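Local coordinates for SPI-1 type 3 secretion system pilotin (Salmonella typhimurium, PDB 6XFJ), which pilots the secretin InvG to the outer membrane, a step in building the type III secretion injectisome that delivers effector proteins into host cells, at residues E53-L58 with T71-A75. Residues are numbered along the deposited sequence; the frame is centred on the assembly and turned at random.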
ATOM      1  N   GLU B  53     -12.577 -12.260  -2.801  1.00 10.69           N
ATOM      2  CA  GLU B  53     -11.942 -11.798  -4.062  1.00 11.07           C
ATOM      3  C   GLU B  53     -10.668 -11.036  -3.706  1.00  9.57           C
ATOM      4  O   GLU B  53      -9.683 -11.151  -4.422  1.00  9.79           O
ATOM      5  CB  GLU B  53     -12.870 -10.939  -4.907  1.00 13.86           C
ATOM      6  CG  GLU B  53     -13.948 -11.613  -5.677  1.00 18.59           C
ATOM      7  CD  GLU B  53     -13.474 -12.758  -6.545  1.00 20.21           C
ATOM      8  OE1 GLU B  53     -12.547 -12.590  -7.364  1.00 24.14           O
ATOM      9  OE2 GLU B  53     -14.047 -13.808  -6.407  1.00 36.50           O
ATOM     10  N   PHE B  54     -10.690 -10.259  -2.616  1.00  8.59           N
ATOM     11  CA  PHE B  54      -9.521  -9.489  -2.164  1.00  9.64           C
ATOM     12  C   PHE B  54      -8.333 -10.394  -1.807  1.00  8.75           C
ATOM     13  O   PHE B  54      -7.205 -10.155  -2.229  1.00  8.99           O
ATOM     14  CB  PHE B  54     -10.000  -8.659  -0.974  1.00 10.41           C
ATOM     15  CG  PHE B  54      -8.951  -7.783  -0.321  1.00  9.17           C
ATOM     16  CD1 PHE B  54      -8.213  -6.803  -1.008  1.00  9.36           C
ATOM     17  CD2 PHE B  54      -8.806  -7.861   1.042  1.00 10.94           C
ATOM     18  CE1 PHE B  54      -7.343  -5.973  -0.317  1.00 10.27           C
ATOM     19  CE2 PHE B  54      -7.943  -7.032   1.722  1.00  9.61           C
ATOM     20  CZ  PHE B  54      -7.241  -6.068   1.038  1.00 10.56           C
ATOM     21  N   LYS B  55      -8.640 -11.473  -1.080  1.00  8.96           N
ATOM     22  CA  LYS B  55      -7.593 -12.446  -0.700  1.00  9.62           C
ATOM     23  C   LYS B  55      -7.049 -13.117  -1.971  1.00 10.03           C
ATOM     24  O   LYS B  55      -5.834 -13.401  -2.019  1.00 10.05           O
ATOM     25  CB  LYS B  55      -8.190 -13.428   0.304  1.00  9.56           C
ATOM     26  CG  LYS B  55      -8.366 -12.815   1.675  1.00 10.42           C
ATOM     27  CD  LYS B  55      -9.092 -13.815   2.544  1.00 15.20           C
ATOM     28  CE  LYS B  55      -9.559 -13.278   3.863  1.00 20.93           C
ATOM     29  NZ  LYS B  55     -10.407 -14.286   4.544  1.00 26.28           N
ATOM     30  N   LYS B  56      -7.881 -13.344  -2.973  1.00 11.53           N
ATOM     31  CA  LYS B  56      -7.340 -13.894  -4.238  1.00 10.59           C
ATOM     32  C   LYS B  56      -6.463 -12.865  -4.952  1.00 10.42           C
ATOM     33  O   LYS B  56      -5.409 -13.221  -5.493  1.00 11.36           O
ATOM     34  CB  LYS B  56      -8.453 -14.352  -5.150  1.00 10.58           C
ATOM     35  CG  LYS B  56      -9.148 -15.618  -4.671  1.00 13.29           C
ATOM     36  CD  LYS B  56     -10.005 -16.241  -5.715  1.00 16.50           C
ATOM     37  CE  LYS B  56     -11.272 -15.490  -5.883  1.00 17.13           C
ATOM     38  NZ  LYS B  56     -12.012 -15.961  -7.082  1.00 20.35           N
ATOM     39  N   VAL B  57      -6.901 -11.608  -5.001  1.00 10.53           N
ATOM     40  CA  VAL B  57      -6.103 -10.576  -5.688  1.00 10.63           C
ATOM     41  C   VAL B  57      -4.723 -10.507  -5.034  1.00 12.22           C
ATOM     42  O   VAL B  57      -3.707 -10.390  -5.727  1.00 11.81           O
ATOM     43  CB  VAL B  57      -6.809  -9.209  -5.594  1.00 11.60           C
ATOM     44  CG1 VAL B  57      -5.885  -8.057  -5.963  1.00 13.46           C
ATOM     45  CG2 VAL B  57      -8.075  -9.182  -6.440  1.00 12.58           C
ATOM     46  N   LEU B  58      -4.680 -10.561  -3.729  1.00 12.74           N
ATOM     47  CA  LEU B  58      -3.403 -10.367  -3.032  1.00 11.68           C
ATOM     48  C   LEU B  58      -2.449 -11.542  -3.246  1.00 10.62           C
ATOM     49  O   LEU B  58      -1.263 -11.384  -2.975  1.00 12.20           O
ATOM     50  CB  LEU B  58      -3.643 -10.100  -1.562  1.00 10.81           C
ATOM     51  CG  LEU B  58      -4.355  -8.783  -1.254  1.00 10.08           C
ATOM     52  CD1 LEU B  58      -4.533  -8.713   0.254  1.00 11.41           C
ATOM     53  CD2 LEU B  58      -3.612  -7.546  -1.790  1.00 11.22           C
ATOM     54  N   THR B  71      -6.271  -2.715  -4.712  1.00  8.81           N
ATOM     55  CA  THR B  71      -6.641  -4.149  -4.644  1.00  7.91           C
ATOM     56  C   THR B  71      -8.057  -4.354  -4.149  1.00  8.29           C
ATOM     57  O   THR B  71      -8.718  -5.282  -4.623  1.00  8.40           O
ATOM     58  CB  THR B  71      -5.603  -4.913  -3.862  1.00  8.80           C
ATOM     59  OG1 THR B  71      -5.422  -4.354  -2.587  1.00  9.15           O
ATOM     60  CG2 THR B  71      -4.289  -4.959  -4.617  1.00  9.88           C
ATOM     61  N   LEU B  72      -8.567  -3.554  -3.238  1.00  8.44           N
ATOM     62  CA  LEU B  72     -10.016  -3.570  -2.907  1.00  8.55           C
ATOM     63  C   LEU B  72     -10.839  -3.263  -4.157  1.00  8.41           C
ATOM     64  O   LEU B  72     -11.848  -3.873  -4.415  1.00  8.96           O
ATOM     65  CB  LEU B  72     -10.328  -2.625  -1.752  1.00  8.43           C
ATOM     66  CG  LEU B  72      -9.883  -3.064  -0.368  1.00  9.05           C
ATOM     67  CD1 LEU B  72      -9.939  -1.941   0.619  1.00  9.40           C
ATOM     68  CD2 LEU B  72     -10.735  -4.251   0.131  1.00  8.76           C
ATOM     69  N   LEU B  73     -10.405  -2.233  -4.893  1.00  8.66           N
ATOM     70  CA  LEU B  73     -11.175  -1.811  -6.080  1.00  9.38           C
ATOM     71  C   LEU B  73     -11.146  -2.945  -7.124  1.00  8.14           C
ATOM     72  O   LEU B  73     -12.158  -3.235  -7.708  1.00  9.68           O
ATOM     73  CB  LEU B  73     -10.592  -0.518  -6.631  1.00 10.48           C
ATOM     74  CG  LEU B  73     -11.440   0.200  -7.674  1.00 13.78           C
ATOM     75  CD1 LEU B  73     -12.757   0.669  -7.123  1.00 17.37           C
ATOM     76  CD2 LEU B  73     -10.684   1.379  -8.224  1.00 13.38           C
ATOM     77  N   ALA B  74      -9.975  -3.560  -7.329  1.00  8.74           N
ATOM     78  CA  ALA B  74      -9.882  -4.742  -8.222  1.00  8.93           C
ATOM     79  C   ALA B  74     -10.820  -5.872  -7.771  1.00  9.16           C
ATOM     80  O   ALA B  74     -11.501  -6.449  -8.624  1.00 11.17           O
ATOM     81  CB  ALA B  74      -8.471  -5.227  -8.326  1.00 11.02           C
ATOM     82  N   ALA B  75     -10.881  -6.125  -6.481  1.00  8.16           N
ATOM     83  CA  ALA B  75     -11.765  -7.178  -5.940  1.00 10.11           C
ATOM     84  C   ALA B  75     -13.228  -6.833  -6.238  1.00  9.86           C
ATOM     85  O   ALA B  75     -13.964  -7.699  -6.733  1.00 10.55           O
ATOM     86  CB  ALA B  75     -11.495  -7.331  -4.476  1.00  9.48           C
TER
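Glu53 meets Ala75 through the aliphatic base of its side chain, CB to CB at 3.9 Å; beyond that the chain bends at chi2 (-52°) and carries the carboxylate away from the interface, and OE2 forms a salt bridge with Lys56 NZ of the same helix. The methyl of Ala75 also presses on the backbone of Phe54, its CB 3.6 Å from Phe54 N, and with so small a residue here the two CA atoms come within 5.0 Å. With CG anti to the backbone N (chi1 179°), the Phe54 ring reaches out between side chains of both helices. Leu72 CD2 sits over the centre of one face in a CH-pi contact, 3.8 Å from the centroid, while Leu58 CD1 lies on the opposite face, shifted toward the rim. In the ring plane, Thr71 OG1 approaches the edge at CE1 (3.4 Å); this hydroxyl is hydrogen-bonded to Ser67 O, just ahead of helix 68-80. Val57 CG1 packs on Thr71 CG2 at 3.7 Å and CG2 faces Ala74 and Ala75. Leu58 CD2 touches OG1 and CG2 of Thr71. Phe19 and Ile18 of the second subunit pack on Thr71 and Phe54, respectively. The segment axes approach to 8.5 Å, with 121° between their N-to-C directions; helices 44-59 and 68-80 thus form an apolar helix-helix interface in the core of the all-helical C-terminal part of the InvH lipoprotein, continuing into its dimer interface.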